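Local coordinates for lipoprotein (Thermotoga maritima, PDB 2F4I) that is of unknown function but adopts an OB-fold and is predicted to be a periplasmic lipoprotein, at residues G113-T118 against I130-T135; P101-S106 against V166-V171; V45-T50 against R72-Q77; N107-N112 against E146-F151. One frame throughout, in Å; residues are numbered along the deposited sequence. Where two conformers were deposited one is given.

Contact 1: residues G113-T118 against I130-T135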
# COMPACT_ATOMS: atom_id res chain seq x y z
N GLY A 113 3.42 -1.70 -8.26
CA GLY A 113 3.57 -1.74 -6.82
C GLY A 113 2.63 -2.64 -6.07
O GLY A 113 3.05 -3.29 -5.15
N ILE A 114 1.35 -2.68 -6.46
CA ILE A 114 0.37 -3.54 -5.73
C ILE A 114 0.67 -5.01 -6.01
O ILE A 114 0.79 -5.78 -5.09
CB ILE A 114 -1.16 -3.19 -5.98
CG1 ILE A 114 -1.50 -1.80 -5.37
CG2 ILE A 114 -2.08 -4.25 -5.34
CD1 ILE A 114 -2.58 -0.97 -6.08
N VAL A 115 0.81 -5.38 -7.28
CA VAL A 115 1.03 -6.79 -7.64
C VAL A 115 2.40 -7.29 -7.18
O VAL A 115 2.51 -8.42 -6.79
CB VAL A 115 0.80 -7.07 -9.19
CG1 VAL A 115 -0.62 -6.79 -9.57
CG2 VAL A 115 1.83 -6.31 -10.09
N ASN A 116 3.40 -6.42 -7.19
CA ASN A 116 4.76 -6.76 -6.75
C ASN A 116 4.92 -6.83 -5.23
O ASN A 116 5.57 -7.75 -4.73
CB ASN A 116 5.76 -5.81 -7.40
CG ASN A 116 5.86 -6.02 -8.90
OD1 ASN A 116 5.24 -6.92 -9.46
ND2 ASN A 116 6.69 -5.24 -9.54
N ALA A 117 4.28 -5.92 -4.51
CA ALA A 117 4.28 -5.97 -3.02
C ALA A 117 3.50 -7.14 -2.45
O ALA A 117 3.91 -7.71 -1.42
CB ALA A 117 3.76 -4.63 -2.41
N THR A 118 2.38 -7.50 -3.10
CA THR A 118 1.45 -8.54 -2.59
C THR A 118 1.74 -9.95 -3.16
O THR A 118 1.39 -10.98 -2.56
CB THR A 118 -0.06 -8.17 -2.97
OG1 THR A 118 -0.26 -8.25 -4.39
CG2 THR A 118 -0.48 -6.77 -2.41
N ILE A 130 1.63 -7.13 -22.36
CA ILE A 130 0.56 -6.17 -22.37
C ILE A 130 -0.61 -6.66 -21.47
O ILE A 130 -1.22 -5.84 -20.80
CB ILE A 130 0.16 -5.87 -23.82
CG1 ILE A 130 -0.87 -4.72 -23.89
CG2 ILE A 130 -0.35 -7.13 -24.49
CD1 ILE A 130 -0.59 -3.50 -22.92
N ASP A 131 -0.88 -7.98 -21.42
CA ASP A 131 -1.92 -8.55 -20.53
C ASP A 131 -1.61 -8.29 -19.04
O ASP A 131 -2.50 -8.03 -18.22
CB ASP A 131 -2.04 -10.05 -20.73
CG ASP A 131 -2.47 -10.41 -22.08
OD1 ASP A 131 -3.00 -9.52 -22.79
OD2 ASP A 131 -2.27 -11.60 -22.45
N PHE A 132 -0.33 -8.41 -18.70
CA PHE A 132 0.13 -8.10 -17.37
C PHE A 132 -0.07 -6.63 -17.07
O PHE A 132 -0.63 -6.27 -16.04
CB PHE A 132 1.59 -8.55 -17.19
CG PHE A 132 2.15 -8.34 -15.80
CD1 PHE A 132 1.46 -8.78 -14.67
CD2 PHE A 132 3.37 -7.76 -15.62
CE1 PHE A 132 1.96 -8.57 -13.39
CE2 PHE A 132 3.89 -7.57 -14.33
CZ PHE A 132 3.17 -7.97 -13.21
N ASN A 133 0.36 -5.78 -17.99
CA ASN A 133 0.25 -4.34 -17.81
C ASN A 133 -1.19 -3.85 -17.71
O ASN A 133 -1.49 -3.13 -16.80
CB ASN A 133 1.00 -3.59 -18.90
CG ASN A 133 2.49 -3.82 -18.83
OD1 ASN A 133 3.11 -3.81 -17.71
ND2 ASN A 133 3.10 -4.02 -20.01
N LEU A 134 -2.06 -4.25 -18.62
CA LEU A 134 -3.48 -3.84 -18.55
C LEU A 134 -4.18 -4.34 -17.25
O LEU A 134 -5.00 -3.64 -16.67
CB LEU A 134 -4.21 -4.31 -19.78
CG LEU A 134 -3.67 -3.72 -21.09
CD1 LEU A 134 -4.28 -4.41 -22.34
CD2 LEU A 134 -3.91 -2.20 -21.08
N THR A 135 -3.84 -5.55 -16.80
CA THR A 135 -4.38 -6.11 -15.57
C THR A 135 -3.97 -5.31 -14.33
O THR A 135 -4.83 -4.96 -13.50
CB THR A 135 -3.98 -7.62 -15.38
OG1 THR A 135 -4.42 -8.37 -16.50
CG2 THR A 135 -4.62 -8.24 -14.12
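Helix 113-118, in the connection between strands 103-106 and 165-174, meets helix 129-139 through Val115 and the ring of Phe132. The contact is small and buried. One methyl of Val115 does most of the work. CG2 lies 3.8 Å from Phe132 CZ and 4.0 Å from Phe132 CE1, so it reaches the far end of the ring and comes to it obliquely. The two side chains approach from opposite directions and bridge helices whose backbones stay well apart. The nearest CA atoms, those of Val115 and Thr135, are 9.6 Å apart. Phe132 has its CG anti to the backbone N (chi1 -177°), which carries the ring out towards helix 113-118. Asn116 is a second, looser neighbour. Its OD1 sits at the ring edge, near the ring plane, 4.4 Å from Phe132 CZ.

In an OB-fold, the link between the third and fourth barrel strands commonly carries a helix. Helix 113-118 probably corresponds to it, since 103-106 and 165-174 fit the third and fourth strands. Its other side, with Ile114, Ala117 and Thr118, packs on strands 165-174 and 184-193, while Val115 points to helix 129-139. Phe126 adds a ring beside Phe132, the two planes at about 45°.

Each helix also has a threonine hydroxyl bonded back one turn. Thr118 OG1 donates to Ile114 O at 2.8 Å, and Thr118 N reaches the same oxygen from the opposite face of its plane. Thr135 OG1 donates to Asp131 O at 2.6 Å, nearly in line with the carbonyl bond; Thr135 N gives that oxygen a second donor.

Contact 2: residues P101-S106 against V166-V171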
# COMPACT_ATOMS: atom_id res chain seq x y z
N PRO A 101 4.20 13.58 9.65
CA PRO A 101 3.52 12.28 9.60
C PRO A 101 4.32 11.13 8.96
O PRO A 101 5.17 11.34 8.13
CB PRO A 101 2.23 12.59 8.80
CG PRO A 101 1.96 14.05 9.10
CD PRO A 101 3.34 14.69 9.21
N ASP A 102 4.07 9.91 9.43
CA ASP A 102 4.82 8.75 8.98
C ASP A 102 4.43 8.37 7.56
O ASP A 102 5.30 8.01 6.77
CB ASP A 102 4.56 7.54 9.92
CG ASP A 102 5.05 7.79 11.36
OD1 ASP A 102 6.24 7.66 11.63
OD2 ASP A 102 4.25 8.14 12.22
N LEU A 103 3.11 8.41 7.28
CA LEU A 103 2.52 7.86 6.06
C LEU A 103 1.59 8.86 5.38
O LEU A 103 0.83 9.57 6.04
CB LEU A 103 1.75 6.56 6.36
CG LEU A 103 2.57 5.34 6.89
CD1 LEU A 103 1.66 4.30 7.48
CD2 LEU A 103 3.52 4.72 5.77
N PHE A 104 1.70 8.95 4.06
CA PHE A 104 0.69 9.60 3.25
C PHE A 104 0.00 8.49 2.47
O PHE A 104 0.58 7.92 1.57
CB PHE A 104 1.31 10.62 2.29
CG PHE A 104 0.34 11.23 1.33
CD1 PHE A 104 -0.93 11.61 1.73
CD2 PHE A 104 0.72 11.47 0.03
CE1 PHE A 104 -1.81 12.22 0.85
CE2 PHE A 104 -0.17 12.07 -0.87
CZ PHE A 104 -1.42 12.44 -0.46
N LEU A 105 -1.22 8.18 2.87
CA LEU A 105 -2.02 7.16 2.25
C LEU A 105 -2.83 7.83 1.14
O LEU A 105 -3.81 8.51 1.43
CB LEU A 105 -2.94 6.53 3.33
CG LEU A 105 -2.25 5.75 4.47
CD1 LEU A 105 -3.27 5.21 5.42
CD2 LEU A 105 -1.34 4.63 3.95
N SER A 106 -2.41 7.64 -0.12
CA SER A 106 -2.96 8.39 -1.27
C SER A 106 -3.60 7.56 -2.39
O SER A 106 -3.41 6.33 -2.44
CB SER A 106 -1.85 9.22 -1.92
OG SER A 106 -0.89 8.44 -2.61
N VAL A 166 -7.48 4.99 12.14
CA VAL A 166 -7.75 4.20 10.92
C VAL A 166 -6.89 2.93 10.90
O VAL A 166 -5.64 3.01 10.93
CB VAL A 166 -7.46 5.02 9.61
CG1 VAL A 166 -8.54 6.07 9.36
CG2 VAL A 166 -6.09 5.68 9.67
N ARG A 167 -7.52 1.76 10.81
CA ARG A 167 -6.79 0.53 10.50
C ARG A 167 -6.46 0.51 9.00
O ARG A 167 -7.31 0.80 8.17
CB ARG A 167 -7.58 -0.72 10.93
CG ARG A 167 -6.68 -1.92 11.27
CD ARG A 167 -7.40 -3.02 12.04
N PHE A 168 -5.22 0.18 8.65
CA PHE A 168 -4.80 0.15 7.25
C PHE A 168 -3.97 -1.09 6.92
O PHE A 168 -3.35 -1.69 7.76
CB PHE A 168 -4.03 1.42 6.87
CG PHE A 168 -2.73 1.61 7.63
CD1 PHE A 168 -2.72 2.27 8.85
CD2 PHE A 168 -1.55 1.13 7.15
CE1 PHE A 168 -1.53 2.46 9.58
CE2 PHE A 168 -0.34 1.31 7.88
CZ PHE A 168 -0.35 1.98 9.10
N ILE A 169 -3.98 -1.45 5.65
CA ILE A 169 -2.96 -2.27 5.03
C ILE A 169 -2.54 -1.44 3.82
O ILE A 169 -3.41 -0.94 3.09
CB ILE A 169 -3.49 -3.65 4.61
CG1 ILE A 169 -4.03 -4.44 5.83
CG2 ILE A 169 -2.41 -4.45 3.85
CD1 ILE A 169 -4.66 -5.79 5.49
N ALA A 170 -1.23 -1.24 3.64
CA ALA A 170 -0.72 -0.40 2.58
C ALA A 170 0.60 -0.93 2.02
O ALA A 170 1.32 -1.66 2.70
CB ALA A 170 -0.58 1.08 3.03
N VAL A 171 0.88 -0.55 0.77
CA VAL A 171 2.10 -0.99 0.04
C VAL A 171 2.91 0.21 -0.35
O VAL A 171 2.37 1.30 -0.57
CB VAL A 171 1.77 -1.82 -1.25
CG1 VAL A 171 1.02 -3.06 -0.88
CG2 VAL A 171 0.95 -0.98 -2.23
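Leu103 and Leu105 of strand 103-106 reach across the barrel interior to Phe168 and Ala170 of strand 165-174. Segments 103-106 and 166-171 run at 89° to each other, with axes 9.0 Å apart at closest approach. They are not paired neighbours in the sheet. Side chains fill the space between them.

The fit pairs a large side chain with a small one on strand 165-174. Phe168 is the main bump. Leu103 comes to the far end of this ring: its CD1 lies 3.5 Å from Phe168 CZ and 3.6 Å from Phe168 CE2, approaching obliquely. Leu105 uses its two methyls on two different residues. CD1 rests 4.1 Å from Phe168 CB, near the root of the aromatic side chain. CD2 fits over the small Ala170, 3.7 Å from its CB. The lone methyl of Ala170 thus makes the shallow place on this strand that takes the leucine branch. The nearest CA atoms are those of Leu105 and Ala170, 7.7 Å apart.

The strand order, and a long connection that includes helices, are consistent with an OB-fold barrel in which 103-106 would be the third strand and 165-174 the fourth. Ile76 of strand 72-81 also touches both Leu103 and Phe168, and Leu191 touches Leu105. At the start of strand 103-106, Asp102 and Leu103 form a classic beta bulge opposite Val92.

All four touching residues are buried and apolar. Their hold rests on van der Waals contact and exclusion of water, and shape rather than direction sets how they fit.

Contact 3: residues V45-T50 against R72-Q77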
# COMPACT_ATOMS: atom_id res chain seq x y z
N VAL A 45 4.97 0.02 12.59
CA VAL A 45 5.96 0.68 13.46
C VAL A 45 7.32 -0.02 13.39
O VAL A 45 8.34 0.64 13.23
CB VAL A 45 5.46 0.81 14.93
CG1 VAL A 45 6.56 1.42 15.86
CG2 VAL A 45 4.21 1.68 14.99
N GLU A 46 7.31 -1.36 13.45
CA GLU A 46 8.55 -2.13 13.35
C GLU A 46 9.29 -1.90 12.03
O GLU A 46 10.51 -1.72 12.03
CB GLU A 46 8.23 -3.62 13.49
CG GLU A 46 9.45 -4.54 13.50
CD GLU A 46 9.09 -6.01 13.65
OE1 GLU A 46 8.02 -6.34 14.22
OE2 GLU A 46 9.90 -6.84 13.19
N VAL A 47 8.56 -1.98 10.90
CA VAL A 47 9.15 -1.74 9.59
C VAL A 47 9.76 -0.31 9.50
O VAL A 47 10.95 -0.17 9.17
CB VAL A 47 8.15 -1.99 8.44
CG1 VAL A 47 8.68 -1.54 7.06
CG2 VAL A 47 7.68 -3.46 8.40
N LEU A 48 8.98 0.72 9.83
CA LEU A 48 9.51 2.08 9.77
C LEU A 48 10.71 2.33 10.72
O LEU A 48 11.67 3.00 10.35
CB LEU A 48 8.42 3.14 10.00
CG LEU A 48 7.17 3.17 9.11
CD1 LEU A 48 6.57 4.52 9.11
CD2 LEU A 48 7.43 2.75 7.71
N ASN A 49 10.65 1.80 11.93
CA ASN A 49 11.80 1.89 12.85
C ASN A 49 13.03 1.23 12.27
O ASN A 49 14.12 1.76 12.39
CB ASN A 49 11.47 1.26 14.21
CG ASN A 49 10.62 2.15 15.06
OD1 ASN A 49 10.49 3.34 14.76
ND2 ASN A 49 10.02 1.60 16.10
N THR A 50 12.85 0.07 11.64
CA THR A 50 13.99 -0.60 11.00
C THR A 50 14.54 0.21 9.80
O THR A 50 15.76 0.27 9.60
CB THR A 50 13.67 -2.04 10.59
OG1 THR A 50 13.06 -2.73 11.68
CG2 THR A 50 14.96 -2.78 10.16
N ARG A 72 12.35 -2.33 -3.94
CA ARG A 72 12.00 -3.13 -2.77
C ARG A 72 10.53 -2.88 -2.40
O ARG A 72 10.15 -1.76 -2.14
CB ARG A 72 12.93 -2.73 -1.62
CG ARG A 72 14.41 -2.93 -1.96
CD ARG A 72 14.72 -4.40 -2.22
NE ARG A 72 16.13 -4.63 -2.53
CZ ARG A 72 16.64 -4.86 -3.74
NH1 ARG A 72 15.89 -4.90 -4.82
NH2 ARG A 72 17.95 -5.07 -3.87
N TYR A 73 9.71 -3.92 -2.42
CA TYR A 73 8.26 -3.78 -2.28
C TYR A 73 7.78 -4.23 -0.90
O TYR A 73 7.95 -5.38 -0.52
CB TYR A 73 7.50 -4.60 -3.36
CG TYR A 73 7.84 -4.17 -4.74
CD1 TYR A 73 7.15 -3.13 -5.33
CD2 TYR A 73 8.88 -4.78 -5.45
CE1 TYR A 73 7.51 -2.67 -6.59
CE2 TYR A 73 9.23 -4.35 -6.74
CZ TYR A 73 8.54 -3.28 -7.30
OH TYR A 73 8.86 -2.79 -8.55
N TYR A 74 7.18 -3.27 -0.17
CA TYR A 74 6.79 -3.45 1.22
C TYR A 74 5.28 -3.54 1.33
O TYR A 74 4.56 -2.87 0.59
CB TYR A 74 7.23 -2.24 2.03
CG TYR A 74 8.70 -2.17 2.33
CD1 TYR A 74 9.60 -1.66 1.39
CD2 TYR A 74 9.18 -2.58 3.55
CE1 TYR A 74 10.92 -1.58 1.69
CE2 TYR A 74 10.49 -2.51 3.86
CZ TYR A 74 11.38 -2.00 2.93
OH TYR A 74 12.72 -1.93 3.25
N ILE A 75 4.82 -4.35 2.28
CA ILE A 75 3.44 -4.31 2.68
C ILE A 75 3.37 -4.24 4.20
O ILE A 75 4.00 -5.05 4.90
CB ILE A 75 2.61 -5.41 2.00
CG1 ILE A 75 1.20 -5.47 2.57
CG2 ILE A 75 3.26 -6.73 2.03
CD1 ILE A 75 0.27 -6.12 1.56
N ILE A 76 2.70 -3.18 4.68
CA ILE A 76 2.57 -2.90 6.11
C ILE A 76 1.11 -2.83 6.53
O ILE A 76 0.21 -2.62 5.72
CB ILE A 76 3.36 -1.61 6.56
CG1 ILE A 76 2.91 -0.38 5.79
CG2 ILE A 76 4.84 -1.87 6.47
CD1 ILE A 76 3.29 0.98 6.42
N GLN A 77 0.88 -3.14 7.80
CA GLN A 77 -0.43 -2.97 8.37
C GLN A 77 -0.29 -2.31 9.74
O GLN A 77 0.74 -2.42 10.41
CB GLN A 77 -1.20 -4.29 8.37
CG GLN A 77 -0.77 -5.37 9.32
CD GLN A 77 -1.65 -6.64 9.20
OE1 GLN A 77 -2.87 -6.58 8.88
NE2 GLN A 77 -1.03 -7.82 9.50
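Val47 spreads its two methyls over Tyr74 and Ile76, alternate residues on the same side of strand 72-81. CG1 goes to the tyrosine. It lies 3.7 Å from Tyr74 CD2 and 3.8 Å from Tyr74 CE2, and the approach to the ring is oblique. CG2 goes to the isoleucine, 3.8 Å from the branch methyl Ile76 CG2. Val47 CB is nearly as close to that methyl, at 3.9 Å. Val47 makes the close contacts of 45-50, sitting over one face of the strand against both side chains.

The torsions suit this. Val47 has CG1 anti to its backbone N and CG2 beside it (chi1 171°), which turns one methyl to each partner. Ile76 puts its CG1 arm between the backbone N and the carbonyl carbon (chi1 57°). Its CG2 branch is left to meet the helix. The closest CA atoms are those of Val47 and Ile76, 7.5 Å apart.

The contact is buried and apolar. The phenol end of Tyr74 has its own partner in helix 55-59, where the hydroxyl is hydrogen-bonded to His59 ND1. Within the helix, Thr50 OG1 donates to Glu46 O at 2.8 Å, and Thr50 N bonds to that oxygen as well, on the other face.

Helix 44-53 lies against the face of the sheet that carries Tyr74 and Ile76, just after the short edge strand 42-43. Strand 72-81 runs between that edge strand and strand 165-174, and the ring of Tyr74 stacks with Phe172 of the latter.

Contact 4: residues N107-N112 against E146-F151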
# COMPACT_ATOMS: atom_id res chain seq x y z
N ASN A 107 -4.30 8.26 -3.28
CA ASN A 107 -4.92 7.66 -4.47
C ASN A 107 -4.02 7.75 -5.72
O ASN A 107 -4.48 7.52 -6.84
CB ASN A 107 -6.31 8.28 -4.77
CG ASN A 107 -6.23 9.74 -5.05
OD1 ASN A 107 -5.15 10.27 -5.21
ND2 ASN A 107 -7.38 10.43 -5.11
N HIS A 108 -2.75 8.09 -5.52
CA HIS A 108 -1.79 8.17 -6.64
C HIS A 108 -1.26 6.78 -6.91
O HIS A 108 -0.17 6.44 -6.48
CB HIS A 108 -0.64 9.13 -6.34
CG HIS A 108 -1.07 10.50 -5.89
ND1 HIS A 108 -1.79 11.36 -6.69
CD2 HIS A 108 -0.88 11.15 -4.71
CE1 HIS A 108 -2.03 12.48 -6.04
NE2 HIS A 108 -1.48 12.38 -4.84
N ILE A 109 -2.05 5.97 -7.61
CA ILE A 109 -1.74 4.54 -7.85
C ILE A 109 -1.36 4.32 -9.33
O ILE A 109 -2.18 4.50 -10.21
CB ILE A 109 -2.95 3.61 -7.47
CG1 ILE A 109 -3.57 4.08 -6.17
CG2 ILE A 109 -2.50 2.16 -7.35
CD1 ILE A 109 -4.58 3.19 -5.59
N PHE A 110 -0.10 3.98 -9.56
CA PHE A 110 0.45 3.79 -10.89
C PHE A 110 1.26 2.50 -10.87
O PHE A 110 1.84 2.18 -9.87
CB PHE A 110 1.47 4.90 -11.29
CG PHE A 110 1.02 6.35 -11.04
CD1 PHE A 110 0.30 7.04 -12.00
CD2 PHE A 110 1.45 7.04 -9.90
CE1 PHE A 110 -0.07 8.38 -11.82
CE2 PHE A 110 1.06 8.38 -9.69
CZ PHE A 110 0.31 9.05 -10.66
N GLY A 111 1.34 1.78 -11.98
CA GLY A 111 2.31 0.70 -12.09
C GLY A 111 2.09 -0.55 -11.23
O GLY A 111 0.95 -0.92 -10.87
N ASN A 112 3.20 -1.20 -10.93
CA ASN A 112 3.19 -2.60 -10.51
C ASN A 112 3.42 -2.79 -9.03
O ASN A 112 3.59 -3.92 -8.61
CB ASN A 112 4.24 -3.40 -11.31
CG ASN A 112 3.77 -3.73 -12.72
OD1 ASN A 112 2.61 -3.51 -13.08
ND2 ASN A 112 4.67 -4.29 -13.51
N GLU A 146 -12.43 2.04 -5.06
CA GLU A 146 -13.23 1.27 -4.10
C GLU A 146 -12.59 1.13 -2.74
O GLU A 146 -13.25 0.64 -1.82
CB GLU A 146 -13.58 -0.10 -4.68
CG GLU A 146 -14.35 0.02 -5.99
CD GLU A 146 -14.65 -1.30 -6.68
OE1 GLU A 146 -14.64 -2.35 -5.97
OE2 GLU A 146 -14.87 -1.24 -7.94
N VAL A 147 -11.33 1.55 -2.61
CA VAL A 147 -10.69 1.69 -1.30
C VAL A 147 -10.44 3.16 -0.96
O VAL A 147 -11.02 3.68 -0.02
CB VAL A 147 -9.38 0.88 -1.18
CG1 VAL A 147 -8.73 1.05 0.25
CG2 VAL A 147 -9.63 -0.61 -1.54
N VAL A 148 -9.60 3.85 -1.74
CA VAL A 148 -9.13 5.19 -1.33
C VAL A 148 -10.20 6.26 -1.51
O VAL A 148 -10.55 6.89 -0.53
CB VAL A 148 -7.82 5.69 -2.05
CG1 VAL A 148 -7.34 7.01 -1.41
CG2 VAL A 148 -6.73 4.70 -1.98
N ASN A 149 -10.69 6.45 -2.73
CA ASN A 149 -11.67 7.54 -3.00
C ASN A 149 -12.98 7.30 -2.23
O ASN A 149 -13.60 8.26 -1.76
CB ASN A 149 -11.89 7.74 -4.52
CG ASN A 149 -10.64 8.33 -5.25
OD1 ASN A 149 -9.71 8.89 -4.64
ND2 ASN A 149 -10.63 8.20 -6.58
N SER A 150 -13.37 6.03 -2.12
CA SER A 150 -14.51 5.60 -1.32
C SER A 150 -14.39 6.03 0.15
O SER A 150 -15.31 6.57 0.74
CB SER A 150 -14.57 4.08 -1.42
OG SER A 150 -15.60 3.59 -0.59
N PHE A 151 -13.21 5.81 0.72
CA PHE A 151 -12.93 6.18 2.12
C PHE A 151 -12.92 7.69 2.31
O PHE A 151 -13.43 8.20 3.31
CB PHE A 151 -11.60 5.56 2.56
CG PHE A 151 -11.30 5.73 4.02
CD1 PHE A 151 -11.92 4.93 4.96
CD2 PHE A 151 -10.38 6.66 4.45
CE1 PHE A 151 -11.66 5.09 6.30
CE2 PHE A 151 -10.10 6.80 5.78
CZ PHE A 151 -10.75 6.01 6.71
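Asn107 meets Val148 and Asn149 with its side chain from CB to the amide nitrogen. CB comes first. It packs 3.7 Å from Val148 CG1 and 3.5 Å from Asn149 OD1. From there a chi1 of 62° turns CG so that the amide goes on to Asn149. The CG atom is 3.6 Å from Asn149 OD1. At the tip the amide splits. ND2 donates a hydrogen bond to Asn149 OD1 at 2.8 Å. The bond is nearly straight, with an N-H...O angle of 172°. It lies in the carbonyl plane of Asn149 and uses a lone pair of OD1. The other branch, OD1 of Asn107, sits over a face of the His108 ring, offset toward its rim. The two amide planes stand 87° apart, so the bond joins two flat groups set almost at right angles.

This pairing ties the loop that follows strand 103-106 to the start of helix 148-151. Both lie between strands 103-106 and 165-174, probably the third and fourth of the OB-fold. His108 is the centre of an inverse gamma turn, closed by a weak bond from Ile109 N to Asn107 O. With an alanine here, the CB packing on Val148 could remain, but Asn149 OD1 would probably lose its donor and its amide be freer to turn.

Ile109 adds a looser apolar touch, its CD1 4.5 Å from Val148 CG2. Asp88 lies beside the loop, bonded to the backbone of Asn107 and to His108 NE2.

Contact 3 comes first along the chain. Contacts 1 and 4 lie within the long span between the two strands of contact 2. Contacts 2 and 3, with centres about 11 Å apart, share the sheet: strands 165-174 and 72-81 are neighbours in it. Contact 2 lies in the barrel interior. The centre of contact 4 is about 12 Å from that of contact 2, and its segment 107-112 follows directly on strand 103-106. Contact 1 lies further out, about 20 Å from contact 2 centre to centre, yet helix 113-118 touches Val171 and Tyr73. Contact 3 sets a helix against the sheet, contact 4 a helix against a loop leaving it, and contact 1 joins two helices of the long connection.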